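Local coordinates for spectinomycin phosphotransferase (Legionella pneumophila, PDB 3I1A), which probably transfers a phosphate group from a nucleotide to spectinomycin, a kinase-like reaction that makes Legionella resistant to the antibiotic, at residues 72-80 with 223-231; 237-248 with 271-281. All coordinates share one frame; numbering follows the deposited sequence. Where two conformers were deposited one is given.

Interaction 1: residues 72-80 with 223-231; sequences SGIKEIIFP and EESIYIIDW
With CG anti to its own carbonyl carbon (chi1 -64°) and the chain bent at chi2, Glu76 lays CB and CG over the backbone of Ile226, CB lying 3.3 Å from Ile226 O. Ile226 turns CG1 between its backbone N and carbonyl carbon (chi1 62°), which brings CG1 and CD1 obliquely against the same methylenes of Glu76. The carboxylate looks past this contact: Gln120 NE2 of helix 115-129 donates to both Glu76 OE2 and Ser225 OG. Glu76 is the centre of an inverse gamma turn, presenting its carbonyl to the other segment. Ile228 N donates to Glu76 O at 2.9 Å in a nearly straight bond, while Tyr227 CA adds a CH...O contact to that oxygen. Two residues on, Ile78 N donates to a water that donates to Ile228 O. Strand 226-228, half of a hairpin with 218-220, is thus joined to the loop after helix 61-71, consistent with the kinase-like fold, where the loop after the N-lobe helix packs on the hairpin leading to the metal-binding aspartate, here Asp230. Ile78 crosses Tyr227 at about a right angle, its CG1 3.8 Å from Tyr227 CD1, and Ile77 C lies at the edge of the same ring. The side chains of Ile78 and Ile229 lie side by side, pointing the same way, with Ile78 CD1 4.1 Å from Ile229 CG2. Trp231 NE1 bonds to Ile228 O from above the carbonyl plane.

Interaction 2: residues 237-248 with 271-281; sequences APKERDLMFIGG and NVDKTILSYYR
The Tyr280 ring is covered on both faces: Arg241 CA sits over one, 3.7 Å from the ring centroid in a CH-pi contact, and Tyr279 CD2 lies over the rim of the other. Arg241, bent at chi2 and chi3, folds its guanidinium against the rim of the same ring, the two planes 28° apart, with Tyr280 CD1 over the centre of the group and 3.6 Å from Arg241 CZ. At the ring's edge lies a water that donates to Tyr280 O and accepts a weak bond from Arg241 NH2. The guanidinium of Arg281 has Leu277 CD2 over one face and Gly247 O toward the rim of the other. Along its edge NE and NH2 both grip Met244 O, NE on a lone pair at 2.9 Å and NH2 from above the carbonyl plane; NH1 bonds to Thr329. Leu277 CD1 is pressed tightly on Met244, 3.3 Å from Met244 CA, and Met244 SD rests 3.6 Å from Tyr280 CB. At the other end Glu240 OE2 is gripped from opposite faces of its carboxylate by Asp273 N and, in a salt bridge, by Lys239 NZ. Lys239 NZ also reaches Asn271 O at 3.0 Å, and the side chain of Asp273 caps helix 274-297, OD1 accepting from Thr275 N and Ile276 N. Strand 235-237 and short helix 240-243 are thereby packed on helix 274-297, in what is probably the mostly helical C-terminal lobe of a kinase-like fold; helix 257-267 touches Leu243 and Ile246, helix 182-198 touches Thr275, Ser278 and Tyr279, and Tyr280 OH bonds to Glu144, which follows strand 142-143, the parallel neighbour of 235-237.

Overall arrangement
The two contacts follow one another along the chain, with centres about 22 Å apart and nearest atoms about 6 Å apart. Interaction 1 lies closer to the catalytic machinery: segment 223-231 carries Asp230, which with Asn217 binds magnesium in another structure of this protein, no metal being bound here; Ile229 has its side chain about 4 Å from that of Asn217, and the side chain of Ile78 comes about 4 Å from that of the nucleotide-binding Pro101. Interaction 2 is farther from that site, the side chain of Arg241 being about 11 Å from that of Asn217. His210 links the regions: its NE2 donates to Ile229 O, while its backbone N donates to Asp242 OD2.

Interaction 1: residues 72-80 with 223-231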
loop_
_atom_site.group_PDB
_atom_site.type_symbol
_atom_site.label_atom_id
_atom_site.label_comp_id
_atom_site.label_asym_id
_atom_site.label_seq_id
_atom_site.Cartn_x
_atom_site.Cartn_y
_atom_site.Cartn_z
ATOM N N SER A 72 3.716 20.265 5.475
ATOM C CA SER A 72 3.481 20.744 4.118
ATOM C C SER A 72 2.019 21.139 3.922
ATOM O O SER A 72 1.641 21.659 2.871
ATOM C CB SER A 72 3.859 19.649 3.116
ATOM O OG SER A 72 3.902 20.148 1.792
ATOM N N GLY A 73 1.197 20.871 4.933
ATOM C CA GLY A 73 -0.211 21.227 4.857
ATOM C C GLY A 73 -1.219 20.215 4.325
ATOM O O GLY A 73 -2.415 20.521 4.312
ATOM N N ILE A 74 -0.777 19.041 3.869
ATOM C CA ILE A 74 -1.727 18.034 3.369
ATOM C C ILE A 74 -2.662 17.702 4.529
ATOM O O ILE A 74 -2.220 17.401 5.639
ATOM C CB ILE A 74 -1.019 16.748 2.871
ATOM C CG1 ILE A 74 -0.354 17.000 1.511
ATOM C CG2 ILE A 74 -2.036 15.610 2.700
ATOM C CD1 ILE A 74 0.849 17.897 1.548
ATOM N N LYS A 75 -3.960 17.764 4.278
ATOM C CA LYS A 75 -4.929 17.518 5.332
ATOM C C LYS A 75 -5.513 16.114 5.380
ATOM O O LYS A 75 -5.912 15.639 6.463
ATOM C CB LYS A 75 -6.087 18.512 5.204
ATOM C CG LYS A 75 -5.684 19.977 5.364
ATOM C CD LYS A 75 -6.861 20.903 5.047
ATOM C CE LYS A 75 -6.433 22.375 5.079
ATOM N NZ LYS A 75 -7.575 23.321 4.881
ATOM N N GLU A 76 -5.559 15.461 4.217
ATOM C CA GLU A 76 -6.179 14.145 4.074
ATOM C C GLU A 76 -5.386 12.934 4.523
ATOM O O GLU A 76 -5.301 11.941 3.802
ATOM C CB GLU A 76 -6.645 13.950 2.619
ATOM C CG GLU A 76 -7.758 14.924 2.159
ATOM C CD GLU A 76 -7.273 16.337 1.871
ATOM O OE1 GLU A 76 -6.067 16.642 2.022
ATOM O OE2 GLU A 76 -8.116 17.160 1.462
ATOM N N ILE A 77 -4.820 13.037 5.723
ATOM C CA ILE A 77 -4.029 11.982 6.341
ATOM C C ILE A 77 -4.520 11.814 7.788
ATOM O O ILE A 77 -4.890 12.801 8.442
ATOM C CB ILE A 77 -2.539 12.404 6.402
ATOM C CG1 ILE A 77 -2.004 12.630 4.987
ATOM C CG2 ILE A 77 -1.727 11.366 7.161
ATOM C CD1 ILE A 77 -0.526 12.921 4.948
ATOM N N ILE A 78 -4.530 10.587 8.295
ATOM C CA ILE A 78 -4.928 10.387 9.679
ATOM C C ILE A 78 -3.593 10.507 10.389
ATOM O O ILE A 78 -2.818 9.552 10.429
ATOM C CB ILE A 78 -5.537 9.011 9.931
ATOM C CG1 ILE A 78 -6.861 8.898 9.165
ATOM C CG2 ILE A 78 -5.784 8.825 11.447
ATOM C CD1 ILE A 78 -7.425 7.493 9.130
ATOM N N PHE A 79 -3.315 11.701 10.915
ATOM C CA PHE A 79 -2.053 11.974 11.603
ATOM C C PHE A 79 -2.034 11.490 13.039
ATOM O O PHE A 79 -3.076 11.390 13.695
ATOM C CB PHE A 79 -1.753 13.474 11.663
ATOM C CG PHE A 79 -1.549 14.114 10.323
ATOM C CD1 PHE A 79 -2.562 14.883 9.732
ATOM C CD2 PHE A 79 -0.345 13.957 9.656
ATOM C CE1 PHE A 79 -2.367 15.494 8.482
ATOM C CE2 PHE A 79 -0.141 14.555 8.411
ATOM C CZ PHE A 79 -1.161 15.330 7.824
ATOM N N PRO A 80 -0.830 11.186 13.547
ATOM C CA PRO A 80 -0.689 10.729 14.926
ATOM C C PRO A 80 -1.091 11.874 15.835
ATOM O O PRO A 80 -1.065 13.043 15.420
ATOM C CB PRO A 80 0.813 10.482 15.076
ATOM C CG PRO A 80 1.247 10.088 13.717
ATOM C CD PRO A 80 0.424 11.003 12.789
ATOM N N GLU A 223 -16.778 14.268 7.905
ATOM C CA GLU A 223 -17.101 15.307 6.944
ATOM C C GLU A 223 -17.138 14.775 5.528
ATOM O O GLU A 223 -17.136 15.547 4.571
ATOM N N GLU A 224 -17.175 13.457 5.382
ATOM C CA GLU A 224 -17.206 12.866 4.053
ATOM C C GLU A 224 -15.901 13.182 3.305
ATOM O O GLU A 224 -15.855 13.140 2.072
ATOM C CB GLU A 224 -18.396 13.396 3.274
ATOM N N SER A 225 -14.858 13.531 4.052
ATOM C CA SER A 225 -13.551 13.800 3.451
ATOM C C SER A 225 -12.851 12.466 3.287
ATOM O O SER A 225 -13.173 11.517 3.979
ATOM C CB SER A 225 -12.694 14.676 4.369
ATOM O OG SER A 225 -11.380 14.833 3.843
ATOM N N ILE A 226 -11.913 12.390 2.353
ATOM C CA ILE A 226 -11.130 11.166 2.150
ATOM C C ILE A 226 -9.838 11.227 3.002
ATOM O O ILE A 226 -9.413 12.298 3.447
ATOM C CB ILE A 226 -10.721 10.993 0.667
ATOM C CG1 ILE A 226 -9.841 12.153 0.219
ATOM C CG2 ILE A 226 -11.961 10.906 -0.224
ATOM C CD1 ILE A 226 -8.493 11.708 -0.276
ATOM N N TYR A 227 -9.231 10.064 3.238
ATOM C CA TYR A 227 -7.965 9.973 3.963
ATOM C C TYR A 227 -7.163 8.914 3.248
ATOM O O TYR A 227 -7.709 7.866 2.897
ATOM C CB TYR A 227 -8.168 9.553 5.421
ATOM C CG TYR A 227 -8.804 10.654 6.227
ATOM C CD1 TYR A 227 -8.026 11.655 6.801
ATOM C CD2 TYR A 227 -10.191 10.794 6.263
ATOM C CE1 TYR A 227 -8.619 12.795 7.377
ATOM C CE2 TYR A 227 -10.784 11.913 6.834
ATOM C CZ TYR A 227 -9.995 12.910 7.379
ATOM O OH TYR A 227 -10.598 14.051 7.872
ATOM N N ILE A 228 -5.891 9.201 2.985
ATOM C CA ILE A 228 -5.022 8.221 2.335
ATOM C C ILE A 228 -4.211 7.537 3.424
ATOM O O ILE A 228 -3.535 8.211 4.191
ATOM C CB ILE A 228 -4.051 8.884 1.341
ATOM C CG1 ILE A 228 -4.844 9.498 0.186
ATOM C CG2 ILE A 228 -3.063 7.822 0.814
ATOM C CD1 ILE A 228 -3.972 10.298 -0.776
ATOM N N ILE A 229 -4.274 6.207 3.486
ATOM C CA ILE A 229 -3.568 5.458 4.522
ATOM C C ILE A 229 -2.471 4.558 3.975
ATOM O O ILE A 229 -2.283 4.451 2.761
ATOM C CB ILE A 229 -4.544 4.583 5.381
ATOM C CG1 ILE A 229 -5.286 3.568 4.503
ATOM C CG2 ILE A 229 -5.547 5.514 6.105
ATOM C CD1 ILE A 229 -5.991 2.487 5.311
ATOM N N ASP A 230 -1.739 3.957 4.913
ATOM C CA ASP A 230 -0.611 3.054 4.691
ATOM C C ASP A 230 0.579 3.753 4.062
ATOM O O ASP A 230 0.894 3.561 2.888
ATOM C CB ASP A 230 -0.985 1.859 3.834
ATOM C CG ASP A 230 0.159 0.841 3.748
ATOM O OD1 ASP A 230 1.285 1.156 4.197
ATOM O OD2 ASP A 230 -0.062 -0.258 3.223
ATOM N N TRP A 231 1.256 4.542 4.874
ATOM C CA TRP A 231 2.419 5.294 4.448
ATOM C C TRP A 231 3.696 4.600 4.896
ATOM O O TRP A 231 4.715 5.251 5.138
ATOM C CB TRP A 231 2.332 6.706 5.036
ATOM C CG TRP A 231 1.330 7.531 4.318
ATOM C CD1 TRP A 231 0.023 7.784 4.676
ATOM C CD2 TRP A 231 1.528 8.150 3.050
ATOM N NE1 TRP A 231 -0.592 8.525 3.690
ATOM C CE2 TRP A 231 0.313 8.759 2.684
ATOM C CE3 TRP A 231 2.624 8.243 2.183
ATOM C CZ2 TRP A 231 0.165 9.452 1.485
ATOM C CZ3 TRP A 231 2.475 8.926 0.992
ATOM C CH2 TRP A 231 1.255 9.524 0.654
HETATM O O HOH W 1 -3.461 8.238 7.057
#

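Interaction 2: residues 237-248 with 271-281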
loop_
_atom_site.group_PDB
_atom_site.type_symbol
_atom_site.label_atom_id
_atom_site.label_comp_id
_atom_site.label_asym_id
_atom_site.label_seq_id
_atom_site.Cartn_x
_atom_site.Cartn_y
_atom_site.Cartn_z
ATOM N N ALA A 237 9.630 8.059 -7.409
ATOM C CA ALA A 237 9.470 7.356 -8.659
ATOM C C ALA A 237 8.634 8.263 -9.562
ATOM O O ALA A 237 8.179 9.322 -9.125
ATOM C CB ALA A 237 8.710 6.045 -8.374
ATOM N N PRO A 238 8.480 7.891 -10.837
ATOM C CA PRO A 238 7.672 8.679 -11.773
ATOM C C PRO A 238 6.255 8.696 -11.196
ATOM O O PRO A 238 5.826 7.713 -10.586
ATOM C CB PRO A 238 7.717 7.848 -13.052
ATOM C CG PRO A 238 9.079 7.213 -12.980
ATOM C CD PRO A 238 9.129 6.761 -11.523
ATOM N N LYS A 239 5.533 9.793 -11.408
ATOM C CA LYS A 239 4.182 9.942 -10.886
ATOM C C LYS A 239 3.267 8.794 -11.282
ATOM O O LYS A 239 2.295 8.510 -10.572
ATOM C CB LYS A 239 3.568 11.267 -11.370
ATOM C CG LYS A 239 3.384 11.391 -12.897
ATOM C CD LYS A 239 2.721 12.744 -13.239
ATOM C CE LYS A 239 2.351 12.849 -14.731
ATOM N NZ LYS A 239 3.514 12.752 -15.664
ATOM N N GLU A 240 3.567 8.150 -12.412
ATOM C CA GLU A 240 2.752 7.049 -12.891
ATOM C C GLU A 240 2.716 5.857 -11.919
ATOM O O GLU A 240 1.814 5.021 -11.993
ATOM C CB GLU A 240 3.222 6.637 -14.300
ATOM C CG GLU A 240 2.901 7.685 -15.407
ATOM C CD GLU A 240 3.775 8.937 -15.385
ATOM O OE1 GLU A 240 4.848 8.955 -14.734
ATOM O OE2 GLU A 240 3.390 9.920 -16.048
ATOM N N ARG A 241 3.684 5.795 -11.010
ATOM C CA ARG A 241 3.713 4.756 -9.968
ATOM C C ARG A 241 2.387 4.812 -9.192
ATOM O O ARG A 241 1.844 3.775 -8.760
ATOM C CB ARG A 241 4.861 5.042 -9.015
ATOM C CG ARG A 241 4.782 4.332 -7.670
ATOM C CD ARG A 241 5.128 2.862 -7.787
ATOM N NE ARG A 241 3.961 2.078 -8.190
ATOM C CZ ARG A 241 3.962 0.755 -8.226
ATOM N NH1 ARG A 241 5.064 0.089 -7.882
ATOM N NH2 ARG A 241 2.871 0.101 -8.620
ATOM N N ASP A 242 1.893 6.027 -8.965
ATOM C CA ASP A 242 0.617 6.189 -8.286
ATOM C C ASP A 242 -0.562 6.323 -9.262
ATOM O O ASP A 242 -1.660 5.789 -9.019
ATOM C CB ASP A 242 0.621 7.431 -7.367
ATOM C CG ASP A 242 1.444 7.229 -6.116
ATOM O OD1 ASP A 242 1.777 6.069 -5.792
ATOM O OD2 ASP A 242 1.732 8.235 -5.440
ATOM N N LEU A 243 -0.360 7.019 -10.376
ATOM C CA LEU A 243 -1.470 7.216 -11.298
ATOM C C LEU A 243 -2.029 5.929 -11.911
ATOM O O LEU A 243 -3.192 5.896 -12.307
ATOM C CB LEU A 243 -1.077 8.218 -12.407
ATOM C CG LEU A 243 -0.794 9.624 -11.852
ATOM C CD1 LEU A 243 -0.480 10.633 -13.008
ATOM C CD2 LEU A 243 -2.002 10.100 -11.047
ATOM N N MET A 244 -1.216 4.878 -11.965
ATOM C CA MET A 244 -1.643 3.623 -12.562
ATOM C C MET A 244 -2.862 3.029 -11.862
ATOM O O MET A 244 -3.606 2.245 -12.456
ATOM C CB MET A 244 -0.500 2.608 -12.535
ATOM C CG MET A 244 -0.061 2.203 -11.144
ATOM S SD MET A 244 0.265 0.396 -10.993
ATOM C CE MET A 244 -1.437 -0.171 -10.582
ATOM N N PHE A 245 -3.072 3.414 -10.615
ATOM C CA PHE A 245 -4.202 2.889 -9.857
ATOM C C PHE A 245 -5.540 3.510 -10.257
ATOM O O PHE A 245 -6.596 2.899 -10.061
ATOM C CB PHE A 245 -3.963 3.100 -8.362
ATOM C CG PHE A 245 -2.865 2.224 -7.804
ATOM C CD1 PHE A 245 -1.549 2.688 -7.727
ATOM C CD2 PHE A 245 -3.137 0.917 -7.406
ATOM C CE1 PHE A 245 -0.518 1.856 -7.263
ATOM C CE2 PHE A 245 -2.103 0.080 -6.937
ATOM C CZ PHE A 245 -0.806 0.550 -6.869
ATOM N N ILE A 246 -5.512 4.717 -10.824
ATOM C CA ILE A 246 -6.762 5.384 -11.216
ATOM C C ILE A 246 -7.214 4.688 -12.487
ATOM O O ILE A 246 -6.559 4.784 -13.526
ATOM C CB ILE A 246 -6.518 6.900 -11.433
ATOM C CG1 ILE A 246 -5.812 7.484 -10.191
ATOM C CG2 ILE A 246 -7.843 7.623 -11.714
ATOM C CD1 ILE A 246 -6.574 7.316 -8.855
ATOM N N GLY A 247 -8.316 3.947 -12.390
ATOM C CA GLY A 247 -8.782 3.181 -13.535
ATOM C C GLY A 247 -8.001 1.862 -13.639
ATOM O O GLY A 247 -8.153 1.101 -14.604
ATOM N N GLY A 248 -7.181 1.577 -12.635
ATOM C CA GLY A 248 -6.362 0.366 -12.652
ATOM C C GLY A 248 -7.096 -0.933 -12.343
ATOM O O GLY A 248 -6.614 -2.006 -12.673
ATOM N N ASN A 271 -0.817 15.233 -18.641
ATOM C CA ASN A 271 0.261 14.668 -19.450
ATOM C C ASN A 271 0.860 13.522 -18.669
ATOM O O ASN A 271 1.770 13.693 -17.857
ATOM C CB ASN A 271 1.320 15.712 -19.784
ATOM C CG ASN A 271 0.793 16.750 -20.756
ATOM O OD1 ASN A 271 0.487 16.431 -21.905
ATOM N ND2 ASN A 271 0.649 17.986 -20.293
ATOM N N VAL A 272 0.327 12.342 -18.955
ATOM C CA VAL A 272 0.715 11.119 -18.287
ATOM C C VAL A 272 1.465 10.253 -19.273
ATOM O O VAL A 272 1.012 10.039 -20.399
ATOM C CB VAL A 272 -0.562 10.416 -17.744
ATOM C CG1 VAL A 272 -0.212 9.117 -17.006
ATOM C CG2 VAL A 272 -1.296 11.372 -16.800
ATOM N N ASP A 273 2.631 9.772 -18.861
ATOM C CA ASP A 273 3.459 8.941 -19.720
ATOM C C ASP A 273 2.839 7.552 -19.783
ATOM O O ASP A 273 2.885 6.792 -18.814
ATOM C CB ASP A 273 4.886 8.874 -19.169
ATOM C CG ASP A 273 5.838 8.190 -20.116
ATOM O OD1 ASP A 273 5.461 7.167 -20.713
ATOM O OD2 ASP A 273 6.975 8.672 -20.263
ATOM N N LYS A 274 2.256 7.231 -20.934
ATOM C CA LYS A 274 1.580 5.959 -21.132
ATOM C C LYS A 274 2.474 4.733 -21.083
ATOM O O LYS A 274 2.013 3.632 -20.747
ATOM C CB LYS A 274 0.796 5.984 -22.450
ATOM C CG LYS A 274 0.313 4.620 -22.911
ATOM C CD LYS A 274 -0.511 4.728 -24.193
ATOM C CE LYS A 274 -0.758 3.362 -24.805
ATOM N NZ LYS A 274 0.513 2.749 -25.303
ATOM N N THR A 275 3.750 4.903 -21.402
ATOM C CA THR A 275 4.656 3.774 -21.370
ATOM C C THR A 275 4.949 3.431 -19.912
ATOM O O THR A 275 4.969 2.265 -19.527
ATOM C CB THR A 275 5.968 4.091 -22.099
ATOM O OG1 THR A 275 5.677 4.409 -23.476
ATOM C CG2 THR A 275 6.905 2.927 -22.029
ATOM N N ILE A 276 5.177 4.450 -19.096
ATOM C CA ILE A 276 5.447 4.172 -17.699
ATOM C C ILE A 276 4.169 3.704 -16.996
ATOM O O ILE A 276 4.218 2.825 -16.141
ATOM C CB ILE A 276 6.026 5.396 -16.957
ATOM C CG1 ILE A 276 7.320 5.855 -17.647
ATOM C CG2 ILE A 276 6.365 4.998 -15.498
ATOM C CD1 ILE A 276 7.922 7.133 -17.028
ATOM N N LEU A 277 3.025 4.264 -17.372
ATOM C CA LEU A 277 1.765 3.851 -16.743
ATOM C C LEU A 277 1.480 2.371 -17.073
ATOM O O LEU A 277 1.077 1.595 -16.204
ATOM C CB LEU A 277 0.593 4.709 -17.243
ATOM C CG LEU A 277 -0.715 4.594 -16.444
ATOM C CD1 LEU A 277 -0.641 5.446 -15.184
ATOM C CD2 LEU A 277 -1.876 5.108 -17.304
ATOM N N SER A 278 1.700 1.983 -18.328
ATOM C CA SER A 278 1.460 0.592 -18.724
ATOM C C SER A 278 2.487 -0.334 -18.056
ATOM O O SER A 278 2.162 -1.455 -17.658
ATOM C CB SER A 278 1.531 0.440 -20.242
ATOM O OG SER A 278 1.222 -0.904 -20.615
ATOM N N TYR A 279 3.724 0.136 -17.931
ATOM C CA TYR A 279 4.764 -0.650 -17.271
ATOM C C TYR A 279 4.343 -1.004 -15.835
ATOM O O TYR A 279 4.451 -2.157 -15.403
ATOM C CB TYR A 279 6.075 0.132 -17.188
ATOM C CG TYR A 279 7.063 -0.512 -16.235
ATOM C CD1 TYR A 279 7.721 -1.689 -16.582
ATOM C CD2 TYR A 279 7.271 0.010 -14.952
ATOM C CE1 TYR A 279 8.559 -2.332 -15.675
ATOM C CE2 TYR A 279 8.104 -0.630 -14.030
ATOM C CZ TYR A 279 8.746 -1.802 -14.407
ATOM O OH TYR A 279 9.571 -2.417 -13.514
ATOM N N TYR A 280 3.892 -0.005 -15.077
ATOM C CA TYR A 280 3.504 -0.278 -13.700
ATOM C C TYR A 280 2.321 -1.221 -13.565
ATOM O O TYR A 280 2.328 -2.078 -12.696
ATOM C CB TYR A 280 3.213 1.023 -12.945
ATOM C CG TYR A 280 4.467 1.682 -12.419
ATOM C CD1 TYR A 280 5.297 1.011 -11.520
ATOM C CD2 TYR A 280 4.822 2.977 -12.809
ATOM C CE1 TYR A 280 6.444 1.609 -11.021
ATOM C CE2 TYR A 280 5.955 3.582 -12.314
ATOM C CZ TYR A 280 6.768 2.900 -11.416
ATOM O OH TYR A 280 7.884 3.497 -10.861
ATOM N N ARG A 281 1.310 -1.076 -14.418
ATOM C CA ARG A 281 0.141 -1.957 -14.332
ATOM C C ARG A 281 0.524 -3.395 -14.636
ATOM O O ARG A 281 0.004 -4.311 -14.001
ATOM C CB ARG A 281 -0.956 -1.509 -15.284
ATOM C CG ARG A 281 -1.561 -0.196 -14.865
ATOM C CD ARG A 281 -2.691 0.194 -15.793
ATOM N NE ARG A 281 -3.416 1.330 -15.235
ATOM C CZ ARG A 281 -4.305 2.049 -15.906
ATOM N NH1 ARG A 281 -4.591 1.763 -17.171
ATOM N NH2 ARG A 281 -4.911 3.069 -15.303
HETATM O O HOH W 2 4.096 -2.066 -10.073
#